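Local coordinates for 4-phosphoerythronate dehydrogenase (Lactobacillus jensenii, PDB 4PRK), which probably catalyses the NAD-dependent interconversion of pyruvate and D-lactate, as a member of the D-isomer specific 2-hydroxyacid dehydrogenase family, at residues A[107-112]-A[291-296]; A[116-121]-A[227-232]; A[200-205]-A[222-227]; A[242-247]-A[254-259]; A[247-252]-A[281-286]. All blocks are in the same frame, centred on the assembly; numbering follows the deposited sequence.

Interaction 1: residues A[107-112]-A[291-296]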
# COMPACT_ATOMS: atom_id res chain seq x y z
N ALA A 107 5.50 -1.74 -15.84
CA ALA A 107 4.26 -1.94 -15.13
C ALA A 107 3.51 -0.63 -15.02
O ALA A 107 2.30 -0.57 -15.18
CB ALA A 107 4.55 -2.48 -13.77
N GLU A 108 4.24 0.46 -14.85
CA GLU A 108 3.62 1.77 -14.66
C GLU A 108 3.01 2.29 -15.95
O GLU A 108 1.99 3.02 -15.95
CB GLU A 108 4.63 2.77 -14.05
CG GLU A 108 4.88 2.53 -12.57
CD GLU A 108 5.87 3.48 -11.90
OE1 GLU A 108 6.20 4.56 -12.47
OE2 GLU A 108 6.26 3.19 -10.75
N MET A 109 3.59 1.90 -17.06
CA MET A 109 3.04 2.31 -18.37
C MET A 109 1.69 1.54 -18.54
O MET A 109 0.66 2.11 -18.88
CB MET A 109 4.03 2.01 -19.52
CG MET A 109 3.47 2.30 -20.90
SD MET A 109 3.11 4.05 -21.16
CE MET A 109 4.24 4.37 -22.50
N ALA A 110 1.70 0.27 -18.22
CA ALA A 110 0.49 -0.51 -18.29
C ALA A 110 -0.61 0.08 -17.41
O ALA A 110 -1.73 0.25 -17.85
CB ALA A 110 0.80 -1.90 -17.86
N VAL A 111 -0.30 0.39 -16.16
CA VAL A 111 -1.28 0.92 -15.23
C VAL A 111 -1.79 2.27 -15.74
O VAL A 111 -3.01 2.52 -15.74
CB VAL A 111 -0.68 1.14 -13.84
CG1 VAL A 111 -1.52 2.05 -12.96
CG2 VAL A 111 -0.43 -0.17 -13.18
N THR A 112 -0.85 3.14 -16.10
CA THR A 112 -1.19 4.47 -16.60
C THR A 112 -2.16 4.38 -17.76
O THR A 112 -3.20 5.08 -17.81
CB THR A 112 0.10 5.17 -17.10
OG1 THR A 112 0.91 5.50 -15.99
CG2 THR A 112 -0.18 6.41 -17.82
N ILE A 291 -5.04 3.53 -26.87
CA ILE A 291 -3.75 4.18 -26.84
C ILE A 291 -2.77 3.31 -27.57
O ILE A 291 -2.77 2.11 -27.36
CB ILE A 291 -3.25 4.37 -25.39
CG1 ILE A 291 -3.95 5.51 -24.70
CG2 ILE A 291 -1.77 4.70 -25.35
CD1 ILE A 291 -3.61 5.58 -23.21
N VAL A 292 -1.91 3.90 -28.40
CA VAL A 292 -0.73 3.17 -28.87
C VAL A 292 0.49 4.00 -28.62
O VAL A 292 0.49 5.16 -28.94
CB VAL A 292 -0.77 2.80 -30.37
CG1 VAL A 292 0.44 1.88 -30.74
CG2 VAL A 292 -2.11 2.15 -30.74
N THR A 293 1.51 3.38 -28.02
CA THR A 293 2.80 3.96 -27.81
C THR A 293 3.84 3.10 -28.51
O THR A 293 3.63 1.89 -28.69
CB THR A 293 3.15 4.04 -26.30
OG1 THR A 293 2.79 2.82 -25.64
CG2 THR A 293 2.40 5.23 -25.66
N PRO A 294 4.96 3.71 -28.91
CA PRO A 294 5.98 3.03 -29.69
C PRO A 294 6.96 2.24 -28.87
O PRO A 294 8.12 2.62 -28.81
CB PRO A 294 6.70 4.19 -30.39
CG PRO A 294 6.49 5.36 -29.51
CD PRO A 294 5.34 5.08 -28.60
N HIS A 295 6.48 1.17 -28.24
CA HIS A 295 7.30 0.30 -27.41
C HIS A 295 8.18 1.15 -26.48
O HIS A 295 9.37 0.90 -26.32
CB HIS A 295 8.14 -0.69 -28.27
CG HIS A 295 8.14 -2.10 -27.74
ND1 HIS A 295 8.51 -2.42 -26.45
CD2 HIS A 295 7.78 -3.27 -28.32
CE1 HIS A 295 8.37 -3.72 -26.25
NE2 HIS A 295 7.93 -4.26 -27.37
N SER A 296 7.57 2.12 -25.82
CA SER A 296 8.31 2.93 -24.91
C SER A 296 7.98 2.63 -23.43
O SER A 296 8.29 3.47 -22.52
CB SER A 296 8.04 4.40 -25.28
OG SER A 296 6.64 4.77 -25.18
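A single methyl group, CE of Met-109, makes every close contact between helix 103-118 and the chain leaving strand 290-292. It approaches Thr-293 tip to tip, with CE 3.8 Å from CG2 of Thr-293, and at the same time comes within 3.6 Å of OG of Ser-296. The thioether gets there by standing CG opposite the backbone nitrogen (chi1 175°) and then bending at chi2 (64°) and again at chi3 (118°), which sets the direction of CE. An inverse gamma turn centred on Pro-294 lies between Thr-293 and Ser-296, and both residues meet the end of the methionine. Their hydroxyls fare differently: OG1 of Thr-293 is hydrogen-bonded to Asp-259, whereas OG of Ser-296 is buried against the methyl with no partner in the model. On the helix, OG1 of Thr-112 donates to the carbonyl oxygen of Glu-108 at 2.7 Å, approaching from the face opposite to that used by N of Thr-112, while its side chain packs on Met-115 of the second subunit. The arrangement belongs to the NAD-binding Rossmann domain of this dehydrogenase family, where a helix at the subunit interface packs beside the last strand of the parallel sheet.

Interaction 2: residues A[116-121]-A[227-232]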
# COMPACT_ATOMS: atom_id res chain seq x y z
N TYR A 116 -6.08 5.76 -17.68
CA TYR A 116 -6.57 6.71 -18.70
C TYR A 116 -7.78 6.17 -19.49
O TYR A 116 -8.82 6.84 -19.61
CB TYR A 116 -5.45 7.12 -19.64
CG TYR A 116 -5.84 8.06 -20.74
CD1 TYR A 116 -6.39 7.57 -21.87
CD2 TYR A 116 -5.53 9.42 -20.68
CE1 TYR A 116 -6.75 8.38 -22.91
CE2 TYR A 116 -5.84 10.27 -21.74
CZ TYR A 116 -6.46 9.72 -22.84
OH TYR A 116 -6.79 10.40 -23.91
N LEU A 117 -7.64 4.97 -20.02
CA LEU A 117 -8.74 4.38 -20.77
C LEU A 117 -9.94 4.11 -19.92
O LEU A 117 -11.02 4.29 -20.39
CB LEU A 117 -8.31 3.10 -21.48
CG LEU A 117 -7.23 3.36 -22.49
CD1 LEU A 117 -6.64 2.09 -23.03
CD2 LEU A 117 -7.79 4.25 -23.61
N ASN A 118 -9.73 3.71 -18.65
CA ASN A 118 -10.83 3.52 -17.68
C ASN A 118 -11.56 4.78 -17.43
O ASN A 118 -12.75 4.77 -17.29
CB ASN A 118 -10.33 2.96 -16.34
CG ASN A 118 -11.43 2.84 -15.30
OD1 ASN A 118 -12.36 2.04 -15.44
ND2 ASN A 118 -11.28 3.57 -14.19
N ARG A 119 -10.84 5.89 -17.37
CA ARG A 119 -11.48 7.19 -17.19
C ARG A 119 -12.04 7.77 -18.53
O ARG A 119 -12.66 8.88 -18.52
CB ARG A 119 -10.46 8.16 -16.54
CG ARG A 119 -9.99 7.74 -15.14
CD ARG A 119 -11.16 7.43 -14.17
NE ARG A 119 -12.06 8.59 -14.05
CZ ARG A 119 -12.41 9.23 -12.91
NH1 ARG A 119 -12.00 8.87 -11.71
NH2 ARG A 119 -13.26 10.25 -12.98
N LYS A 120 -11.77 7.08 -19.64
CA LYS A 120 -12.27 7.45 -20.98
C LYS A 120 -11.94 8.86 -21.37
O LYS A 120 -12.74 9.55 -22.04
CB LYS A 120 -13.78 7.23 -21.07
CG LYS A 120 -14.20 5.85 -20.56
CD LYS A 120 -15.72 5.72 -20.46
CE LYS A 120 -16.10 4.25 -20.42
NZ LYS A 120 -17.53 4.08 -20.10
N ILE A 121 -10.74 9.30 -20.99
CA ILE A 121 -10.33 10.65 -21.22
C ILE A 121 -10.32 10.95 -22.72
O ILE A 121 -10.67 12.06 -23.12
CB ILE A 121 -8.99 10.94 -20.58
CG1 ILE A 121 -9.11 10.89 -19.03
CG2 ILE A 121 -8.44 12.29 -21.03
CD1 ILE A 121 -7.79 10.80 -18.27
N ASP A 227 -17.24 -4.40 -21.50
CA ASP A 227 -16.60 -3.13 -21.06
C ASP A 227 -15.14 -3.39 -20.61
O ASP A 227 -14.60 -2.61 -19.87
CB ASP A 227 -17.44 -2.38 -20.00
CG ASP A 227 -18.02 -3.30 -18.95
OD1 ASP A 227 -17.75 -4.52 -19.01
OD2 ASP A 227 -18.76 -2.82 -18.05
N ALA A 228 -14.52 -4.47 -21.09
CA ALA A 228 -13.13 -4.84 -20.72
C ALA A 228 -12.13 -3.95 -21.40
O ALA A 228 -12.34 -3.47 -22.51
CB ALA A 228 -12.79 -6.28 -21.07
N ILE A 229 -11.02 -3.75 -20.71
CA ILE A 229 -9.92 -2.94 -21.20
C ILE A 229 -8.76 -3.90 -21.32
O ILE A 229 -8.43 -4.60 -20.35
CB ILE A 229 -9.56 -1.84 -20.19
CG1 ILE A 229 -10.73 -0.90 -19.95
CG2 ILE A 229 -8.32 -1.06 -20.65
CD1 ILE A 229 -10.49 0.17 -18.89
N LEU A 230 -8.18 -3.98 -22.52
CA LEU A 230 -7.11 -4.89 -22.79
C LEU A 230 -5.82 -4.09 -22.83
O LEU A 230 -5.75 -3.11 -23.53
CB LEU A 230 -7.29 -5.61 -24.14
CG LEU A 230 -6.05 -6.50 -24.50
CD1 LEU A 230 -5.85 -7.58 -23.44
CD2 LEU A 230 -6.13 -7.18 -25.87
N ILE A 231 -4.80 -4.52 -22.11
CA ILE A 231 -3.51 -3.83 -22.13
C ILE A 231 -2.47 -4.82 -22.57
O ILE A 231 -2.36 -5.85 -21.97
CB ILE A 231 -3.12 -3.32 -20.73
CG1 ILE A 231 -4.12 -2.30 -20.18
CG2 ILE A 231 -1.72 -2.73 -20.75
CD1 ILE A 231 -4.22 -1.01 -20.95
N ASN A 232 -1.69 -4.50 -23.61
CA ASN A 232 -0.51 -5.29 -24.03
C ASN A 232 0.77 -4.44 -24.10
O ASN A 232 1.03 -3.70 -25.07
CB ASN A 232 -0.69 -5.89 -25.41
CG ASN A 232 0.43 -6.86 -25.77
OD1 ASN A 232 1.18 -7.31 -24.89
ND2 ASN A 232 0.53 -7.19 -27.04
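Apolar packing comes first: Ile-229 pushes its CD1 methyl against the backbone of Leu-117 and Asn-118 in the last part of helix 103-118. CD1 of Ile-229 lies 3.6 Å from CA of Asn-118 and 3.8 Å from its CB, and it meets main chain more than side chain. The extended CG1 branch, CD1 opposite CA (chi2 176°), gives the methyl this reach, while the other branch of Ile-229, CG2, stands 4.2 Å from CB of Leu-117. Farther along the strand the touch is lighter, with CD1 of Leu-117 4.4 Å from CD1 of Ile-231, whose side chain also packs on Ala-110 and Gln-113 one or two turns earlier in the helix.

Hydrogen bonds stay within each partner or go to third parties. The chain reverses at Lys-120 in a Schellman motif, where N of Lys-120 reaches O of Leu-117 at 3.0 Å and, weakly, N of Ile-121 reaches O of Tyr-116 at 3.4 Å. The amide of Asn-118 is turned to Asn-142, NZ of Lys-120 to the carbonyls of Ser-138 and Ile-140, and the guanidinium of Arg-119 to Ala-105 and Ala-297 of the second subunit.

With no hydrogen bond across it, the contact implies a junction held by dispersion and the exclusion of water: the strand offers branched aliphatic side chains to the sheet-facing side of the helix, and the polar groups of the helix end bind the adjoining loop and the neighbouring subunit.

Interaction 3: residues A[200-205]-A[222-227]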
# COMPACT_ATOMS: atom_id res chain seq x y z
N ASP A 200 -12.06 -6.93 -15.44
CA ASP A 200 -12.45 -5.69 -16.15
C ASP A 200 -11.27 -5.04 -16.87
O ASP A 200 -11.48 -4.25 -17.80
CB ASP A 200 -13.03 -4.66 -15.20
CG ASP A 200 -14.12 -5.23 -14.35
OD1 ASP A 200 -15.11 -5.73 -14.91
OD2 ASP A 200 -13.99 -5.17 -13.13
N ILE A 201 -10.05 -5.34 -16.41
CA ILE A 201 -8.82 -4.86 -17.06
C ILE A 201 -7.85 -6.01 -17.19
O ILE A 201 -7.48 -6.63 -16.19
CB ILE A 201 -8.11 -3.76 -16.27
CG1 ILE A 201 -8.91 -2.45 -16.31
CG2 ILE A 201 -6.74 -3.54 -16.88
CD1 ILE A 201 -8.57 -1.46 -15.22
N ILE A 202 -7.47 -6.32 -18.41
CA ILE A 202 -6.61 -7.47 -18.70
C ILE A 202 -5.27 -6.95 -19.13
O ILE A 202 -5.19 -6.16 -20.06
CB ILE A 202 -7.17 -8.32 -19.87
CG1 ILE A 202 -8.47 -8.95 -19.40
CG2 ILE A 202 -6.16 -9.37 -20.25
CD1 ILE A 202 -9.28 -9.69 -20.44
N SER A 203 -4.22 -7.42 -18.50
CA SER A 203 -2.90 -7.03 -18.89
C SER A 203 -2.06 -8.22 -19.15
O SER A 203 -2.08 -9.16 -18.35
CB SER A 203 -2.25 -6.12 -17.83
OG SER A 203 -0.94 -5.79 -18.25
N LEU A 204 -1.29 -8.18 -20.27
CA LEU A 204 -0.51 -9.37 -20.75
C LEU A 204 0.96 -9.38 -20.31
O LEU A 204 1.67 -8.39 -20.47
CB LEU A 204 -0.55 -9.46 -22.25
CG LEU A 204 -1.95 -9.36 -22.87
CD1 LEU A 204 -1.87 -9.43 -24.38
CD2 LEU A 204 -2.87 -10.45 -22.32
N HIS A 205 1.41 -10.54 -19.82
CA HIS A 205 2.76 -10.67 -19.29
C HIS A 205 3.32 -12.04 -19.60
O HIS A 205 3.93 -12.67 -18.77
CB HIS A 205 2.75 -10.35 -17.80
CG HIS A 205 2.26 -8.96 -17.54
ND1 HIS A 205 3.00 -7.85 -17.85
CD2 HIS A 205 1.04 -8.50 -17.18
CE1 HIS A 205 2.28 -6.77 -17.63
NE2 HIS A 205 1.09 -7.13 -17.22
N ALA A 222 -14.22 -12.74 -27.51
CA ALA A 222 -15.62 -13.08 -27.29
C ALA A 222 -15.84 -13.45 -25.81
O ALA A 222 -16.91 -13.23 -25.30
CB ALA A 222 -16.05 -14.21 -28.19
N GLU A 223 -14.84 -14.02 -25.15
CA GLU A 223 -14.99 -14.43 -23.75
C GLU A 223 -14.91 -13.27 -22.76
O GLU A 223 -15.36 -13.40 -21.64
CB GLU A 223 -13.92 -15.48 -23.40
CG GLU A 223 -14.13 -16.84 -24.09
CD GLU A 223 -12.92 -17.78 -23.99
OE1 GLU A 223 -11.97 -17.63 -24.79
OE2 GLU A 223 -12.94 -18.71 -23.13
N MET A 224 -14.30 -12.14 -23.15
CA MET A 224 -14.06 -11.05 -22.21
C MET A 224 -15.34 -10.27 -21.96
O MET A 224 -16.31 -10.37 -22.73
CB MET A 224 -13.08 -10.06 -22.82
CG MET A 224 -11.65 -10.55 -22.85
SD MET A 224 -10.70 -9.43 -23.88
CE MET A 224 -9.43 -10.56 -24.42
N LYS A 225 -15.36 -9.47 -20.91
CA LYS A 225 -16.54 -8.62 -20.67
C LYS A 225 -16.58 -7.52 -21.75
O LYS A 225 -15.52 -7.10 -22.28
CB LYS A 225 -16.46 -8.06 -19.24
CG LYS A 225 -16.44 -9.19 -18.25
CD LYS A 225 -15.94 -8.81 -16.89
CE LYS A 225 -16.87 -7.87 -16.21
NZ LYS A 225 -16.46 -7.92 -14.77
N ASN A 226 -17.76 -7.05 -22.09
CA ASN A 226 -17.84 -6.09 -23.19
C ASN A 226 -17.33 -4.69 -22.79
O ASN A 226 -16.99 -3.88 -23.65
CB ASN A 226 -19.24 -6.00 -23.77
CG ASN A 226 -19.75 -7.33 -24.37
OD1 ASN A 226 -19.03 -8.17 -24.97
ND2 ASN A 226 -21.06 -7.50 -24.23
N ASP A 227 -17.24 -4.40 -21.50
CA ASP A 227 -16.60 -3.13 -21.06
C ASP A 227 -15.14 -3.39 -20.61
O ASP A 227 -14.60 -2.61 -19.87
CB ASP A 227 -17.44 -2.38 -20.00
CG ASP A 227 -18.02 -3.30 -18.95
OD1 ASP A 227 -17.75 -4.52 -19.01
OD2 ASP A 227 -18.76 -2.82 -18.05
O HOH W 1 -13.47 -1.83 -17.35
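Met-224, the first residue past helix 218-223, lays its side chain across that of Ile-202. CG of Met-224 comes to 3.5 Å from CD1 of Ile-202, tighter than ordinary van der Waals contact, and the sulfur follows at 3.7 Å between SD of Met-224 and the same methyl. The thioether chain is extended beyond CG, so that three of its atoms in succession pass the one methyl; Ile-216 and Ile-253 line other parts of it.

Lys-225 comes next and changes the chemistry. Its chain runs out nearly straight to CD and then kinks at chi3 (67°), which brings NZ of Lys-225 to OD1 of Asp-200 at 2.6 Å. This salt bridge meets the carboxylate on the syn side, although the ammonium sits 31° out of the carboxylate plane. The second oxygen, OD2, accepts from N of Thr-148, and the aspartate is thereby gripped from two directions.

At Asp-227 the link is through water: one molecule donates to O of Asp-227 at 2.9 Å and, more loosely, to O of Asp-200 at 3.2 Å. The carboxylates of these two aspartates lie about 5.0 Å apart, OD1 to OD1, and the nearby lysine would be expected to ease their repulsion.

Apolar packing at Met-224, with the salt bridge and water at Lys-225 and Asp-227, joins parts of a beta-alpha-beta unit of the Rossmann fold, strand 201-204, helix 218-223 and strand 229-232.

Interaction 4: residues A[242-247]-A[254-259]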
# COMPACT_ATOMS: atom_id res chain seq x y z
N ALA A 242 -6.19 -7.96 -36.04
CA ALA A 242 -7.46 -7.96 -36.78
C ALA A 242 -8.61 -8.20 -35.82
O ALA A 242 -9.61 -7.47 -35.84
CB ALA A 242 -7.43 -9.08 -37.86
N ALA A 243 -8.47 -9.24 -35.00
CA ALA A 243 -9.53 -9.60 -34.03
C ALA A 243 -9.69 -8.51 -32.99
O ALA A 243 -10.81 -8.30 -32.53
CB ALA A 243 -9.24 -10.91 -33.31
N LEU A 244 -8.58 -7.83 -32.65
CA LEU A 244 -8.61 -6.71 -31.71
C LEU A 244 -9.45 -5.56 -32.29
O LEU A 244 -10.39 -5.05 -31.65
CB LEU A 244 -7.16 -6.26 -31.37
CG LEU A 244 -7.00 -4.93 -30.62
CD1 LEU A 244 -7.78 -4.95 -29.34
CD2 LEU A 244 -5.57 -4.55 -30.30
N ILE A 245 -9.13 -5.19 -33.53
CA ILE A 245 -9.79 -4.09 -34.22
C ILE A 245 -11.31 -4.34 -34.35
O ILE A 245 -12.13 -3.49 -34.03
CB ILE A 245 -9.13 -3.91 -35.61
CG1 ILE A 245 -7.80 -3.18 -35.44
CG2 ILE A 245 -10.01 -3.09 -36.51
CD1 ILE A 245 -7.01 -3.00 -36.71
N GLU A 246 -11.64 -5.53 -34.81
CA GLU A 246 -13.01 -5.97 -34.92
C GLU A 246 -13.75 -5.93 -33.58
O GLU A 246 -14.87 -5.44 -33.47
CB GLU A 246 -12.95 -7.39 -35.44
CG GLU A 246 -14.29 -7.96 -35.77
CD GLU A 246 -14.18 -9.29 -36.51
OE1 GLU A 246 -13.11 -9.55 -37.14
OE2 GLU A 246 -15.18 -10.05 -36.46
N ALA A 247 -13.13 -6.48 -32.56
CA ALA A 247 -13.71 -6.47 -31.23
C ALA A 247 -14.03 -5.04 -30.78
O ALA A 247 -15.10 -4.80 -30.24
CB ALA A 247 -12.75 -7.13 -30.24
N ALA A 254 -14.12 -2.53 -24.44
CA ALA A 254 -14.34 -1.09 -24.30
C ALA A 254 -13.13 -0.23 -24.76
O ALA A 254 -13.31 0.93 -25.16
CB ALA A 254 -14.71 -0.75 -22.88
N ALA A 255 -11.92 -0.81 -24.75
CA ALA A 255 -10.69 -0.07 -24.92
C ALA A 255 -9.47 -0.97 -24.97
O ALA A 255 -9.51 -2.10 -24.51
CB ALA A 255 -10.52 0.96 -23.79
N ALA A 256 -8.36 -0.41 -25.46
CA ALA A 256 -7.12 -1.15 -25.56
C ALA A 256 -5.98 -0.19 -25.44
O ALA A 256 -6.05 0.89 -26.01
CB ALA A 256 -7.04 -1.86 -26.90
N GLY A 257 -4.94 -0.60 -24.72
CA GLY A 257 -3.69 0.15 -24.61
C GLY A 257 -2.53 -0.76 -25.04
O GLY A 257 -2.26 -1.81 -24.42
N LEU A 258 -1.87 -0.38 -26.14
CA LEU A 258 -0.87 -1.24 -26.75
C LEU A 258 0.42 -0.50 -26.75
O LEU A 258 0.47 0.60 -27.27
CB LEU A 258 -1.26 -1.61 -28.18
CG LEU A 258 -2.73 -2.03 -28.36
CD1 LEU A 258 -3.11 -2.06 -29.82
CD2 LEU A 258 -3.02 -3.38 -27.77
N ASP A 259 1.46 -1.08 -26.18
CA ASP A 259 2.82 -0.48 -26.33
C ASP A 259 3.59 -1.23 -27.40
O ASP A 259 4.75 -0.92 -27.67
CB ASP A 259 3.58 -0.60 -25.02
CG ASP A 259 4.87 0.20 -25.03
OD1 ASP A 259 4.80 1.42 -25.36
OD2 ASP A 259 5.94 -0.38 -24.69
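No ring or other flat side chain takes part where Leu-244 meets Ala-256 and Leu-258; the contact is made by methyl groups alone, and the nearest thing to a face is that of the sheet itself. Helix 241-250 lies on that face as the connecting helix of a beta-alpha-beta unit, between strands 229-232 and 255-258 of the Rossmann fold. Ala-256 and Leu-258, two apart on the strand, both direct their side chains at the helix, whereas Ala-255 turns the other way and Gly-257 has no side chain to offer. Leu-244 answers with its two branches, one for each partner. Its CG stands opposite the backbone nitrogen (chi1 168°), which directs the isobutyl fork at the strand. An aromatic ring does border the site from outside: Phe-221 of helix 218-223 packs on Leu-244, and Leu-284 of helix 279-285 touches Leu-258. The contact is buried and apolar, with no hydrogen bond spanning it. Of the two branches, CD1 of Leu-244 rests 4.0 Å from CB of Ala-256. The other points end-on at the second leucine and sits by both its methyls: CD2 of Leu-244 is 3.5 Å from CD1 and 3.8 Å from CD2 of Leu-258.

Interaction 5: residues A[247-252]-A[281-286]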
# COMPACT_ATOMS: atom_id res chain seq x y z
N ALA A 247 -13.13 -6.48 -32.56
CA ALA A 247 -13.71 -6.47 -31.23
C ALA A 247 -14.03 -5.04 -30.78
O ALA A 247 -15.10 -4.80 -30.24
CB ALA A 247 -12.75 -7.13 -30.24
N LEU A 248 -13.11 -4.10 -31.01
CA LEU A 248 -13.32 -2.71 -30.62
C LEU A 248 -14.42 -2.12 -31.46
O LEU A 248 -15.32 -1.45 -30.92
CB LEU A 248 -12.04 -1.87 -30.81
CG LEU A 248 -10.96 -2.09 -29.75
CD1 LEU A 248 -9.57 -1.84 -30.30
CD2 LEU A 248 -11.23 -1.21 -28.53
N GLU A 249 -14.35 -2.37 -32.76
CA GLU A 249 -15.38 -1.87 -33.69
C GLU A 249 -16.76 -2.38 -33.31
O GLU A 249 -17.71 -1.65 -33.36
CB GLU A 249 -15.08 -2.22 -35.14
CG GLU A 249 -13.99 -1.34 -35.75
CD GLU A 249 -13.62 -1.77 -37.15
OE1 GLU A 249 -14.02 -2.89 -37.58
OE2 GLU A 249 -12.91 -1.00 -37.82
N LYS A 250 -16.84 -3.62 -32.85
CA LYS A 250 -18.13 -4.16 -32.44
C LYS A 250 -18.46 -3.86 -30.98
O LYS A 250 -19.54 -4.19 -30.55
CB LYS A 250 -18.17 -5.65 -32.71
CG LYS A 250 -17.99 -5.97 -34.19
CD LYS A 250 -18.31 -7.41 -34.50
CE LYS A 250 -17.56 -8.36 -33.58
NZ LYS A 250 -17.26 -9.65 -34.26
N HIS A 251 -17.56 -3.21 -30.25
CA HIS A 251 -17.80 -2.85 -28.85
C HIS A 251 -17.94 -4.13 -28.03
O HIS A 251 -18.74 -4.24 -27.11
CB HIS A 251 -19.01 -1.87 -28.72
CG HIS A 251 -18.93 -0.67 -29.65
ND1 HIS A 251 -18.42 0.56 -29.26
CD2 HIS A 251 -19.31 -0.51 -30.94
CE1 HIS A 251 -18.48 1.42 -30.26
NE2 HIS A 251 -19.01 0.80 -31.30
N GLU A 252 -17.16 -5.13 -28.41
CA GLU A 252 -17.08 -6.37 -27.65
C GLU A 252 -16.02 -6.23 -26.58
O GLU A 252 -15.93 -7.09 -25.70
CB GLU A 252 -16.74 -7.54 -28.56
CG GLU A 252 -17.90 -7.98 -29.41
CD GLU A 252 -19.02 -8.60 -28.62
OE1 GLU A 252 -18.83 -9.14 -27.48
OE2 GLU A 252 -20.12 -8.51 -29.20
N TYR A 281 -2.39 -0.12 -37.79
CA TYR A 281 -2.03 0.98 -36.90
C TYR A 281 -2.95 2.18 -37.10
O TYR A 281 -3.48 2.72 -36.14
CB TYR A 281 -0.60 1.40 -37.08
CG TYR A 281 -0.30 2.63 -36.29
CD1 TYR A 281 -0.03 2.54 -34.92
CD2 TYR A 281 -0.38 3.90 -36.86
CE1 TYR A 281 0.18 3.67 -34.16
CE2 TYR A 281 -0.15 5.04 -36.11
CZ TYR A 281 0.13 4.91 -34.75
OH TYR A 281 0.38 6.00 -33.96
N LYS A 282 -3.12 2.62 -38.35
CA LYS A 282 -3.94 3.81 -38.65
C LYS A 282 -5.37 3.68 -38.12
O LYS A 282 -5.95 4.64 -37.57
CB LYS A 282 -3.94 4.11 -40.17
CG LYS A 282 -2.59 4.59 -40.69
CD LYS A 282 -2.58 4.84 -42.18
CE LYS A 282 -1.21 5.28 -42.65
NZ LYS A 282 -1.11 5.61 -44.12
N LYS A 283 -5.95 2.49 -38.22
CA LYS A 283 -7.25 2.24 -37.62
C LYS A 283 -7.18 2.46 -36.11
O LYS A 283 -8.03 3.13 -35.56
CB LYS A 283 -7.78 0.85 -37.91
CG LYS A 283 -8.27 0.67 -39.32
CD LYS A 283 -9.20 -0.52 -39.41
CE LYS A 283 -9.86 -0.60 -40.77
NZ LYS A 283 -9.98 -2.02 -41.22
N LEU A 284 -6.15 1.92 -35.46
CA LEU A 284 -6.10 1.95 -33.98
C LEU A 284 -5.93 3.38 -33.46
O LEU A 284 -6.65 3.83 -32.58
CB LEU A 284 -5.02 1.00 -33.47
CG LEU A 284 -5.41 -0.48 -33.65
CD1 LEU A 284 -4.24 -1.43 -33.44
CD2 LEU A 284 -6.54 -0.89 -32.72
N ALA A 285 -5.05 4.10 -34.13
CA ALA A 285 -4.66 5.45 -33.78
C ALA A 285 -5.82 6.39 -33.92
O ALA A 285 -5.85 7.43 -33.26
CB ALA A 285 -3.53 5.90 -34.69
N ALA A 286 -6.79 6.03 -34.74
CA ALA A 286 -8.00 6.88 -34.95
C ALA A 286 -9.06 6.66 -33.90
O ALA A 286 -10.00 7.43 -33.83
CB ALA A 286 -8.58 6.61 -36.34
O HOH W 2 -12.35 -2.29 -40.30
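Leu-248 and Leu-284 cross at about a right angle, touching through one methyl each, with CD1 of Leu-248 4.0 Å from CD2 of Leu-284. Both leucines set CG opposite their own carbonyl carbon, the common helical choice. Leu-284 begins by pointing along the flank of its helix and reaches the partner only with its branch end; the same side chain packs on Thr-241 and Ile-245. Leu-248 also lies against Val-290 of the neighbouring strand.

Helices 241-250 and 279-285 are side by side on one face of the parallel sheet of the Rossmann domain, the first leading into strand 255-258 and the second into strand 290-292. The first of them finishes in a Schellman motif, with N of Glu-252 bonded to O of Ala-247 at 2.8 Å, and the ring of His-251 has the carbonyl oxygen of Leu-248 over its centre.

On the exposed side of the contact, Glu-249 and Lys-283 also cross at roughly a right angle. The glutamate is extended beyond CG and presents OE2 to the aliphatic part of the lysine, 4.1 Å from CD of Lys-283. The lysine is stretched out until a bend at chi4 (142°), and its ammonium remains 4.6 Å away, NZ of Lys-283 to OE2 of Glu-249, too far for direct pairing. A water closes the interval, donating to OE2 of Glu-249 at 2.9 Å and accepting from NZ of Lys-283 at 2.6 Å.

In the fold
Four of the five contacts reach one parallel sheet, and the fifth joins two helices that lie on it. Interactions 1 and 2 share helix 103-118 on one face, their centres about 12 Å apart; both, like interaction 5, touch the second subunit. Interactions 3 and 4 lie on the other face, through the chain after helix 218-223 and through helix 241-250, to which interaction 5 adds helix 279-285. Interactions 4 and 5 are nearest, about 6 Å between centres. In neighbouring strands, N of Ile-231 (interaction 2) lies 2.7 Å from O of Ile-202 (interaction 3). Interaction 1 meets interaction 4 where OD1 of Asp-259 is 2.5 Å from OG1 of Thr-293, at the strand ends along which Rossmann domains bind nucleotide.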